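Local coordinates for protein Alpha/beta hydrolase (Pseudomonas aeruginosa PAO1, PDB 4R1D) that probably hydrolyses lipids as a calcium-binding lipase effector of a bacterial type VI secretion system, and is bound here by its immunity protein, at residues Asp83-Ala86 / Ser87-Ala90; Gly98-Ala101 / Arg102-Leu106; Gly137-Arg141 / Ser142-Pro146; Gln165-Asn169 / Asp170-Ser174; Asn228-Leu231 / Pro232-Lys236. All coordinates share one frame; numbering follows the deposited sequence. Where two conformers were deposited one is given.

Interaction 1 (Asp83-Ala86 / Ser87-Ala90); sequences DLFA and SIGA
Leu84 and Ser87 meet in the first turn of helix 84-95, where the N-terminal cap and a side-chain bond back to the previous turn occur together. Among the polar contacts, Leu84 O accepts two donors: Ser87 OG lies 2.7 Å from Leu84 O and tilted 21° from the carbonyl plane, while Ile88 N stands 3.1 Å from Leu84 O within that plane. The hydroxyl reaches the carbonyl because OG is placed between the backbone N and the carbonyl carbon (chi1 80°), which turns it back along the helix. A serine hydroxyl bonded in this way has its polarity satisfied by the helix itself. Regular helical bonds continue the pattern, Ser87 N to Asp83 O and Gly89 N to Phe85 O among them. Asp83 is the N-cap: its OD2 takes Ala86 N at 2.9 Å on the anti side, 25° out of the carboxylate plane, so an amide of the first turn gains a side-chain acceptor.

The apolar contacts gather at Ile88. Leu84 and Ile88 run side by side, Leu84 CD2 3.8 Å from Ile88 CD1. The bound inhibitor chain packs against this surface, with Met209 of that chain on Leu84 and Thr240 of that chain on Ile88. Phe85 also lies alongside Ile88, its CD1 4.1 Å from Ile88 CD1, and Leu84 CD2 sits 4.1 Å above the centre of the Phe85 ring.

Interaction 2 (Gly98-Ala101 / Arg102-Leu106); sequences GPKA and RQELL
The short helix 99-105 opens at Gly98, its N-cap, and the contact between Gly98 and Arg102 is its first turn. Gly98 O receives Arg102 N at 2.8 Å, and at the other end Leu105 N lies 2.8 Å from Ala101 O; Gln103 N to Pro99 O and Glu104 N to Lys100 O complete the helical series between them. Proline suits the position after the cap, where no amide hydrogen is needed for a bond to a preceding turn.

Lys100 and Glu104, one turn apart, cross obliquely without forming a salt bridge: NZ of Lys100 stays 4.5 Å from OE2 of Glu104. What touches is the lysine's aliphatic part, with Lys100 CG 3.5 Å from Glu104 OE2. Bends at chi3 (122°) and chi4 of Lys100 carry the ammonium to Gly185 O of the inhibitor chain, while Glu104 OE2 bonds Ser183 OG of the same chain, so both polar ends are used in the interface.

Arg102 runs extended from CG to NE, and its guanidinium makes a cation-pi contact with Trp94 and a hydrogen bond from NH2 to Trp94 O. At the base of this side chain, Arg102 CG rests 3.3 Å from Gly98 O.

Interaction 3 (Gly137-Arg141 / Ser142-Pro146); sequences GKVMR and SAYNP
Val139 and Tyr144 touch where a loop enters helix 141-155, with Met140 as the N-cap. Their side chains cross at about a right angle, Val139 CB standing 3.7 Å from Tyr144 CD2, and the CG2 methyl of Val139 reaches Tyr144 CB. The methyl of Ala143, CB, sits 4.0 Å above the centre of the Tyr144 ring.

Backbone bonds hold these side chains at the start of the helix. Tyr144 N donates to Met140 O at 3.2 Å, and Asn145 N makes a shorter bond of 2.8 Å to Arg141 O. Pro146 has no amide hydrogen to continue the series, and the helix kinks there.

Farther out, Tyr144 OH is fixed by Gly56 N, and its ring meets those of Phe53 and His255, beside the parallel sheet of the alpha/beta-hydrolase fold. Asn145 is gripped at both ends of its amide, OD1 by Asp120 N and ND2 by Trp136 O, which fixes its rotation. The Arg141 chain passes it at a slant, the guanidinium and amide planes 71° apart; a bend at chi3 (49°) takes NE to Thr118 OG1. Arg141 CD passes 3.9 Å from Asn145 OD1.

Interaction 4 (Gln165-Asn169 / Asp170-Ser174); sequences QAWWN and DEALS
Glu171 CB lies over one face of the Trp167 indole, 3.6 Å from the centroid of the five-membered ring and 19° off its normal, a CH-pi contact. The glutamate carboxylate is turned only 24° from the indole plane. On the same side, at the rim of the benzene half, Ala172 CB lies 3.6 Å from Trp167 CZ3, and Trp168 CD2 meets the Trp167 ring at its edge, in plane. Trp168 presents a face in return: Trp167 CE3 stands above it, offset toward the rim. Ala172 CB also touches Trp168 CE3 at 3.7 Å, so one methyl packs against both indoles.

The backbone that brings these groups together is a type I beta turn from Trp167 to Asp170, running into the 3-10 segment 171-173. Trp167 O takes two donors from opposite faces of its plane. Ala172 N is 2.9 Å from Trp167 O, tilted from the plane, whereas Asp170 N sits well above it at 3.2 Å from the same Trp167 O.

A water bridges Trp167, Asn169 and Glu171: it accepts from Trp167 N and donates to Asn169 OD1 and to Glu171 OE1, the last at 2.8 Å from the water oxygen. The bend of Glu171 at chi2 (90°) folds its carboxylate back to this water.

Outside the turn, Trp168 NE1 bonds Arg154 O of helix 141-155, and Trp546 of helix 542-556 meets the Trp167 ring. The chemistry is therefore divided: the indoles join the loop to these helices by apolar packing together with the Trp168 NE1 hydrogen bond, while the water links the amide of Trp167 to the side chains of Asn169 and Glu171.

Interaction 5 (Asn228-Leu231 / Pro232-Lys236); sequences NTVL and PFYQK
Pro232 and the turn before it form a proline kink within helix 215-238, accompanied by a wider pi-type turn at 228-230. Proline packing comes first: its ring sits against the preceding turn, among Asn228, Thr229, Val230 and Leu231, with CG of Pro232 3.4 Å from Asn228 O. That carbonyl meets ring carbon where an ordinary helix would offer an amide, since Pro232 N has no hydrogen. Between neighbours the fit is tight, Leu231 CB being 3.5 Å from Pro232 CD.

Hydrogen bonding recovers only gradually past the kink. Phe233 N makes two weak bonds, at 3.4 Å to Thr229 O and at 3.2 Å to Val230 O. Regular geometry returns with Gln235 N, 2.9 Å from Leu231 O with an N-H...O angle of 162°.

Aromatic and apolar contacts centre on Tyr234. Val230 lies beside it, with CG1 at the ring edge, in plane, and 4.0 Å from Tyr234 CE2; this methyl is placed anti to the Val230 backbone N (chi1 180°). Phe233 CD2 stands 3.7 Å above the centre of the Tyr234 ring, and Phe233 itself meets Trp205 edge-to-face.

Tyr234 OH is hydrogen-bonded to Asp203 OD2 and to Trp205 NE1. Because Asp203 is a calcium ligand, Tyr234 belongs to the second shell of the metal site, which is consistent with its bond helping to orient that carboxylate.

The five contacts follow one another along the chain without touching. Interactions 1 and 2 lie on the consecutive helices 84-95 and 99-105, their centres 20 Å apart, and both meet the inhibitor chain. Interaction 3 comes within about 5 Å of interaction 1 and about 6 Å of interaction 5, nearest atoms in both cases, and helix 141-155, which it starts, later supplies the calcium ligand Glu152. Around the metal, Tyr234 of interaction 5 lies about 7 Å from the calcium ion and Trp168 of interaction 4 about 11 Å, side chain to ion. Interactions 2 and 4 stand on opposite sides of the chain's centre, 49 Å apart between centres.

Interaction 1 (Asp83-Ala86 / Ser87-Ala90)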
# COMPACT_ATOMS: atom_id res chain seq x y z
N ASP A 83 -0.65 17.28 14.54
CA ASP A 83 -0.29 18.20 13.48
C ASP A 83 -1.47 18.48 12.57
O ASP A 83 -2.06 17.57 12.00
CB ASP A 83 0.87 17.63 12.65
CG ASP A 83 1.33 18.59 11.59
OD1 ASP A 83 1.95 19.62 11.95
OD2 ASP A 83 1.05 18.34 10.40
N LEU A 84 -1.82 19.75 12.43
CA LEU A 84 -2.99 20.13 11.65
C LEU A 84 -2.98 19.60 10.21
O LEU A 84 -3.96 19.01 9.76
CB LEU A 84 -3.14 21.66 11.66
CG LEU A 84 -4.35 22.23 10.94
CD1 LEU A 84 -4.74 23.54 11.60
CD2 LEU A 84 -4.08 22.41 9.44
N PHE A 85 -1.89 19.80 9.48
CA PHE A 85 -1.86 19.39 8.09
C PHE A 85 -1.83 17.88 7.92
O PHE A 85 -2.37 17.36 6.96
CB PHE A 85 -0.72 20.05 7.33
CG PHE A 85 -1.08 21.38 6.75
CD1 PHE A 85 -1.97 21.46 5.69
CD2 PHE A 85 -0.55 22.55 7.27
CE1 PHE A 85 -2.32 22.68 5.16
CE2 PHE A 85 -0.90 23.78 6.74
CZ PHE A 85 -1.79 23.84 5.68
N ALA A 86 -1.20 17.20 8.88
CA ALA A 86 -1.22 15.74 8.93
C ALA A 86 -2.67 15.26 8.95
O ALA A 86 -3.02 14.31 8.25
CB ALA A 86 -0.47 15.24 10.16
N SER A 87 -3.49 15.92 9.77
CA SER A 87 -4.88 15.52 9.94
C SER A 87 -5.72 15.83 8.69
O SER A 87 -6.63 15.09 8.34
CB SER A 87 -5.48 16.15 11.20
OG SER A 87 -5.87 17.50 10.98
N ILE A 88 -5.39 16.92 7.99
CA ILE A 88 -6.02 17.17 6.69
C ILE A 88 -5.67 16.04 5.72
O ILE A 88 -6.53 15.54 5.00
CB ILE A 88 -5.63 18.56 6.12
CG1 ILE A 88 -6.32 19.65 6.93
CG2 ILE A 88 -5.99 18.67 4.64
CD1 ILE A 88 -6.01 21.05 6.45
N GLY A 89 -4.41 15.62 5.73
CA GLY A 89 -3.98 14.54 4.86
C GLY A 89 -4.78 13.27 5.10
O GLY A 89 -5.17 12.57 4.15
N ALA A 90 -5.04 12.98 6.36
CA ALA A 90 -5.77 11.77 6.72
C ALA A 90 -7.25 11.91 6.37
O ALA A 90 -7.91 10.94 5.98
CB ALA A 90 -5.61 11.46 8.20

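Interaction 2 (Gly98-Ala101 / Arg102-Leu106)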
# COMPACT_ATOMS: atom_id res chain seq x y z
N GLY A 98 -15.61 6.27 1.75
CA GLY A 98 -16.47 5.17 2.17
C GLY A 98 -15.82 3.81 1.92
O GLY A 98 -14.84 3.71 1.18
N PRO A 99 -16.37 2.75 2.52
CA PRO A 99 -15.76 1.41 2.44
C PRO A 99 -15.59 0.88 1.01
O PRO A 99 -14.55 0.28 0.70
CB PRO A 99 -16.76 0.53 3.20
CG PRO A 99 -17.45 1.46 4.14
CD PRO A 99 -17.56 2.77 3.38
N LYS A 100 -16.58 1.10 0.15
CA LYS A 100 -16.49 0.68 -1.23
C LYS A 100 -15.44 1.51 -1.95
O LYS A 100 -14.61 0.98 -2.69
CB LYS A 100 -17.86 0.76 -1.93
CG LYS A 100 -17.84 0.43 -3.41
CD LYS A 100 -19.22 0.04 -3.92
CE LYS A 100 -19.67 0.93 -5.06
NZ LYS A 100 -20.23 2.24 -4.60
N ALA A 101 -15.46 2.82 -1.73
CA ALA A 101 -14.45 3.69 -2.34
C ALA A 101 -13.04 3.23 -1.96
O ALA A 101 -12.14 3.17 -2.81
CB ALA A 101 -14.67 5.14 -1.95
N ARG A 102 -12.84 2.90 -0.68
CA ARG A 102 -11.51 2.50 -0.22
C ARG A 102 -11.03 1.26 -0.93
O ARG A 102 -9.87 1.16 -1.29
CB ARG A 102 -11.48 2.23 1.29
CG ARG A 102 -11.66 3.48 2.13
CD ARG A 102 -11.82 3.11 3.60
NE ARG A 102 -11.92 4.30 4.43
CZ ARG A 102 -12.12 4.27 5.74
NH1 ARG A 102 -12.23 3.10 6.36
NH2 ARG A 102 -12.21 5.40 6.43
N GLN A 103 -11.94 0.31 -1.12
CA GLN A 103 -11.61 -0.93 -1.80
C GLN A 103 -11.25 -0.68 -3.26
O GLN A 103 -10.37 -1.33 -3.82
CB GLN A 103 -12.77 -1.91 -1.71
CG GLN A 103 -12.50 -3.21 -2.40
CD GLN A 103 -13.54 -4.26 -2.08
OE1 GLN A 103 -14.65 -4.21 -2.60
NE2 GLN A 103 -13.20 -5.20 -1.21
N GLU A 104 -11.94 0.27 -3.89
CA GLU A 104 -11.63 0.63 -5.27
C GLU A 104 -10.33 1.39 -5.40
O GLU A 104 -9.58 1.19 -6.36
CB GLU A 104 -12.75 1.48 -5.85
CG GLU A 104 -14.05 0.77 -5.93
CD GLU A 104 -15.23 1.72 -6.16
OE1 GLU A 104 -15.10 2.97 -6.02
OE2 GLU A 104 -16.31 1.18 -6.47
N LEU A 105 -10.07 2.30 -4.47
CA LEU A 105 -8.93 3.19 -4.63
C LEU A 105 -7.61 2.59 -4.14
O LEU A 105 -6.54 2.98 -4.60
CB LEU A 105 -9.20 4.51 -3.94
CG LEU A 105 -10.39 5.28 -4.52
CD1 LEU A 105 -10.79 6.44 -3.63
CD2 LEU A 105 -10.07 5.76 -5.95
N LEU A 106 -7.68 1.66 -3.19
CA LEU A 106 -6.46 1.01 -2.70
C LEU A 106 -6.33 -0.35 -3.36
O LEU A 106 -6.33 -1.40 -2.71
CB LEU A 106 -6.45 0.93 -1.16
CG LEU A 106 -6.40 2.29 -0.45
CD1 LEU A 106 -6.57 2.15 1.06
CD2 LEU A 106 -5.11 3.07 -0.78

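Interaction 3 (Gly137-Arg141 / Ser142-Pro146)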
# COMPACT_ATOMS: atom_id res chain seq x y z
N GLY A 137 10.02 12.69 -0.35
CA GLY A 137 8.62 13.02 -0.21
C GLY A 137 7.72 11.86 -0.61
O GLY A 137 6.51 12.02 -0.74
N LYS A 138 8.32 10.70 -0.83
CA LYS A 138 7.57 9.50 -1.19
C LYS A 138 7.03 8.76 0.03
O LYS A 138 6.17 7.89 -0.11
CB LYS A 138 8.47 8.51 -1.91
CG LYS A 138 8.85 8.87 -3.32
CD LYS A 138 9.94 7.94 -3.79
CE LYS A 138 10.51 8.38 -5.14
NZ LYS A 138 11.57 7.44 -5.62
N VAL A 139 7.57 9.06 1.20
CA VAL A 139 7.34 8.22 2.38
C VAL A 139 6.90 9.00 3.62
O VAL A 139 7.08 10.21 3.70
CB VAL A 139 8.59 7.38 2.74
CG1 VAL A 139 8.93 6.44 1.60
CG2 VAL A 139 9.76 8.30 3.07
N MET A 140 6.32 8.28 4.59
CA MET A 140 5.83 8.89 5.82
C MET A 140 6.91 9.75 6.46
O MET A 140 8.02 9.28 6.76
CB MET A 140 5.36 7.80 6.78
CG MET A 140 4.62 8.31 8.00
SD MET A 140 4.01 6.92 8.97
CE MET A 140 3.11 7.80 10.24
N ARG A 141 6.60 11.03 6.66
CA ARG A 141 7.64 11.98 7.05
C ARG A 141 8.27 11.71 8.42
O ARG A 141 9.48 11.56 8.54
CB ARG A 141 7.14 13.42 6.98
CG ARG A 141 8.18 14.37 7.51
CD ARG A 141 8.11 15.72 6.85
NE ARG A 141 6.76 16.26 6.83
CZ ARG A 141 6.01 16.47 7.90
NH1 ARG A 141 6.46 16.17 9.11
NH2 ARG A 141 4.80 16.99 7.76
N SER A 142 7.44 11.66 9.45
CA SER A 142 7.95 11.47 10.82
C SER A 142 8.72 10.16 10.98
O SER A 142 9.72 10.09 11.69
CB SER A 142 6.80 11.53 11.83
OG SER A 142 5.92 10.44 11.65
N ALA A 143 8.23 9.11 10.33
CA ALA A 143 8.83 7.79 10.49
C ALA A 143 10.19 7.66 9.81
O ALA A 143 11.07 6.95 10.31
CB ALA A 143 7.89 6.70 9.99
N TYR A 144 10.35 8.34 8.67
CA TYR A 144 11.51 8.11 7.81
C TYR A 144 12.42 9.30 7.49
O TYR A 144 13.61 9.12 7.28
CB TYR A 144 11.04 7.51 6.50
CG TYR A 144 10.35 6.18 6.68
CD1 TYR A 144 10.91 5.18 7.47
CD2 TYR A 144 9.12 5.95 6.10
CE1 TYR A 144 10.26 3.95 7.63
CE2 TYR A 144 8.48 4.74 6.24
CZ TYR A 144 9.05 3.74 7.01
OH TYR A 144 8.37 2.54 7.13
N ASN A 145 11.87 10.52 7.42
CA ASN A 145 12.72 11.66 7.08
C ASN A 145 13.88 11.92 8.08
O ASN A 145 15.00 12.19 7.65
CB ASN A 145 11.89 12.95 6.83
CG ASN A 145 11.28 13.00 5.42
OD1 ASN A 145 11.05 14.08 4.88
ND2 ASN A 145 11.03 11.84 4.82
N PRO A 146 13.61 11.81 9.39
CA PRO A 146 14.71 11.98 10.35
C PRO A 146 15.88 11.02 10.12
O PRO A 146 17.02 11.46 10.11
CB PRO A 146 14.04 11.75 11.71
CG PRO A 146 12.60 12.09 11.49
CD PRO A 146 12.31 11.64 10.06

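Interaction 4 (Gln165-Asn169 / Asp170-Ser174)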
# COMPACT_ATOMS: atom_id res chain seq x y z
N GLN A 165 35.02 12.95 13.21
CA GLN A 165 34.04 13.93 13.62
C GLN A 165 33.08 13.39 14.68
O GLN A 165 33.18 12.23 15.10
CB GLN A 165 33.29 14.46 12.39
CG GLN A 165 34.22 15.14 11.39
CD GLN A 165 33.47 15.81 10.24
OE1 GLN A 165 32.68 16.74 10.44
NE2 GLN A 165 33.72 15.35 9.03
N ALA A 166 32.14 14.23 15.10
CA ALA A 166 31.21 13.91 16.18
C ALA A 166 30.49 12.60 15.93
O ALA A 166 30.15 12.27 14.79
CB ALA A 166 30.20 15.04 16.37
N TRP A 167 30.24 11.87 17.02
CA TRP A 167 29.54 10.59 17.00
C TRP A 167 30.44 9.45 16.51
O TRP A 167 30.59 8.43 17.20
CB TRP A 167 28.24 10.68 16.18
CG TRP A 167 27.30 9.54 16.47
CD1 TRP A 167 26.38 9.47 17.48
CD2 TRP A 167 27.23 8.29 15.77
NE1 TRP A 167 25.72 8.25 17.44
CE2 TRP A 167 26.23 7.52 16.40
CE3 TRP A 167 27.90 7.76 14.66
CZ2 TRP A 167 25.88 6.24 15.95
CZ3 TRP A 167 27.56 6.50 14.23
CH2 TRP A 167 26.56 5.75 14.87
N TRP A 168 31.05 9.64 15.35
CA TRP A 168 31.98 8.64 14.82
C TRP A 168 33.16 8.44 15.76
O TRP A 168 33.72 7.37 15.84
CB TRP A 168 32.51 9.05 13.44
CG TRP A 168 31.44 9.16 12.38
CD1 TRP A 168 31.02 10.31 11.77
CD2 TRP A 168 30.66 8.10 11.84
NE1 TRP A 168 30.03 10.02 10.86
CE2 TRP A 168 29.79 8.66 10.89
CE3 TRP A 168 30.62 6.72 12.05
CZ2 TRP A 168 28.88 7.90 10.15
CZ3 TRP A 168 29.73 5.96 11.32
CH2 TRP A 168 28.87 6.55 10.38
N ASN A 169 33.52 9.50 16.48
CA ASN A 169 34.71 9.45 17.32
C ASN A 169 34.48 8.84 18.69
O ASN A 169 35.42 8.74 19.50
CB ASN A 169 35.34 10.84 17.47
CG ASN A 169 34.52 11.79 18.33
OD1 ASN A 169 33.54 11.40 18.96
ND2 ASN A 169 34.93 13.05 18.35
N ASP A 170 33.25 8.41 18.97
CA ASP A 170 32.94 7.85 20.28
C ASP A 170 31.82 6.83 20.17
O ASP A 170 32.06 5.61 20.20
CB ASP A 170 32.56 8.98 21.25
CG ASP A 170 32.27 8.48 22.67
OD1 ASP A 170 32.20 7.25 22.90
OD2 ASP A 170 32.09 9.34 23.55
N GLU A 171 30.60 7.31 20.00
CA GLU A 171 29.43 6.44 19.93
C GLU A 171 29.55 5.30 18.91
O GLU A 171 29.16 4.15 19.19
CB GLU A 171 28.16 7.27 19.65
CG GLU A 171 27.72 8.17 20.82
CD GLU A 171 28.34 9.57 20.79
OE1 GLU A 171 29.46 9.75 20.26
OE2 GLU A 171 27.70 10.51 21.33
N ALA A 172 30.06 5.60 17.73
CA ALA A 172 30.19 4.60 16.68
C ALA A 172 31.12 3.45 17.04
O ALA A 172 31.02 2.39 16.45
CB ALA A 172 30.67 5.24 15.40
N LEU A 173 32.00 3.66 18.01
CA LEU A 173 33.05 2.67 18.31
C LEU A 173 32.59 1.60 19.30
O LEU A 173 33.37 0.71 19.66
CB LEU A 173 34.31 3.37 18.83
CG LEU A 173 34.80 4.52 17.94
CD1 LEU A 173 36.01 5.23 18.55
CD2 LEU A 173 35.13 4.03 16.52
N SER A 174 31.34 1.69 19.73
CA SER A 174 30.76 0.76 20.69
C SER A 174 30.96 -0.71 20.31
O SER A 174 30.78 -1.09 19.15
CB SER A 174 29.26 1.09 20.85
OG SER A 174 28.66 0.29 21.84
O HOH W 1 30.78 12.10 19.71

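Interaction 5 (Asn228-Leu231 / Pro232-Lys236)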
# COMPACT_ATOMS: atom_id res chain seq x y z
N ASN A 228 17.72 3.34 -13.32
CA ASN A 228 17.22 4.35 -14.25
C ASN A 228 17.08 5.75 -13.67
O ASN A 228 16.95 6.72 -14.42
CB ASN A 228 15.91 3.89 -14.90
CG ASN A 228 16.05 2.57 -15.63
OD1 ASN A 228 17.11 2.24 -16.16
ND2 ASN A 228 14.97 1.80 -15.66
N THR A 229 17.11 5.88 -12.35
CA THR A 229 17.07 7.21 -11.74
C THR A 229 18.33 7.53 -10.95
O THR A 229 19.01 8.53 -11.20
CB THR A 229 15.85 7.40 -10.79
OG1 THR A 229 14.63 7.35 -11.55
CG2 THR A 229 15.94 8.74 -10.07
N VAL A 230 18.64 6.68 -9.97
CA VAL A 230 19.78 6.97 -9.11
C VAL A 230 21.11 7.01 -9.86
O VAL A 230 21.82 8.00 -9.79
CB VAL A 230 19.87 5.96 -7.96
CG1 VAL A 230 21.07 6.30 -7.08
CG2 VAL A 230 18.59 6.01 -7.15
N LEU A 231 21.44 5.95 -10.58
CA LEU A 231 22.77 5.89 -11.19
C LEU A 231 22.95 6.92 -12.31
O LEU A 231 24.00 7.55 -12.40
CB LEU A 231 23.12 4.47 -11.65
CG LEU A 231 23.19 3.44 -10.52
CD1 LEU A 231 23.57 2.06 -11.05
CD2 LEU A 231 24.17 3.87 -9.44
N PRO A 232 21.90 7.12 -13.13
CA PRO A 232 22.08 8.14 -14.18
C PRO A 232 22.34 9.54 -13.63
O PRO A 232 23.03 10.33 -14.27
CB PRO A 232 20.75 8.08 -14.95
CG PRO A 232 20.35 6.63 -14.83
CD PRO A 232 20.74 6.26 -13.40
N PHE A 233 21.82 9.86 -12.45
CA PHE A 233 22.20 11.13 -11.84
C PHE A 233 23.72 11.23 -11.71
O PHE A 233 24.30 12.26 -12.04
CB PHE A 233 21.52 11.34 -10.48
CG PHE A 233 22.06 12.53 -9.73
CD1 PHE A 233 21.55 13.80 -9.95
CD2 PHE A 233 23.09 12.38 -8.82
CE1 PHE A 233 22.04 14.90 -9.27
CE2 PHE A 233 23.60 13.48 -8.13
CZ PHE A 233 23.07 14.74 -8.35
N TYR A 234 24.37 10.18 -11.21
CA TYR A 234 25.82 10.21 -11.02
C TYR A 234 26.56 10.15 -12.35
O TYR A 234 27.61 10.78 -12.51
CB TYR A 234 26.30 9.12 -10.06
CG TYR A 234 25.74 9.35 -8.68
CD1 TYR A 234 26.28 10.33 -7.85
CD2 TYR A 234 24.64 8.63 -8.22
CE1 TYR A 234 25.75 10.57 -6.59
CE2 TYR A 234 24.11 8.87 -6.98
CZ TYR A 234 24.66 9.83 -6.17
OH TYR A 234 24.12 10.05 -4.92
N GLN A 235 26.01 9.41 -13.31
CA GLN A 235 26.62 9.39 -14.65
C GLN A 235 26.77 10.82 -15.15
O GLN A 235 27.85 11.23 -15.57
CB GLN A 235 25.78 8.57 -15.63
CG GLN A 235 26.44 8.39 -17.01
CD GLN A 235 26.50 9.68 -17.82
OE1 GLN A 235 25.50 10.38 -17.98
NE2 GLN A 235 27.69 10.01 -18.33
N LYS A 236 25.68 11.58 -15.08
CA LYS A 236 25.67 12.95 -15.58
C LYS A 236 26.49 13.89 -14.70
O LYS A 236 27.26 14.70 -15.20
CB LYS A 236 24.24 13.46 -15.69
CG LYS A 236 24.16 14.93 -16.05
CD LYS A 236 23.09 15.20 -17.09
CE LYS A 236 23.33 16.53 -17.78
NZ LYS A 236 22.68 16.60 -19.12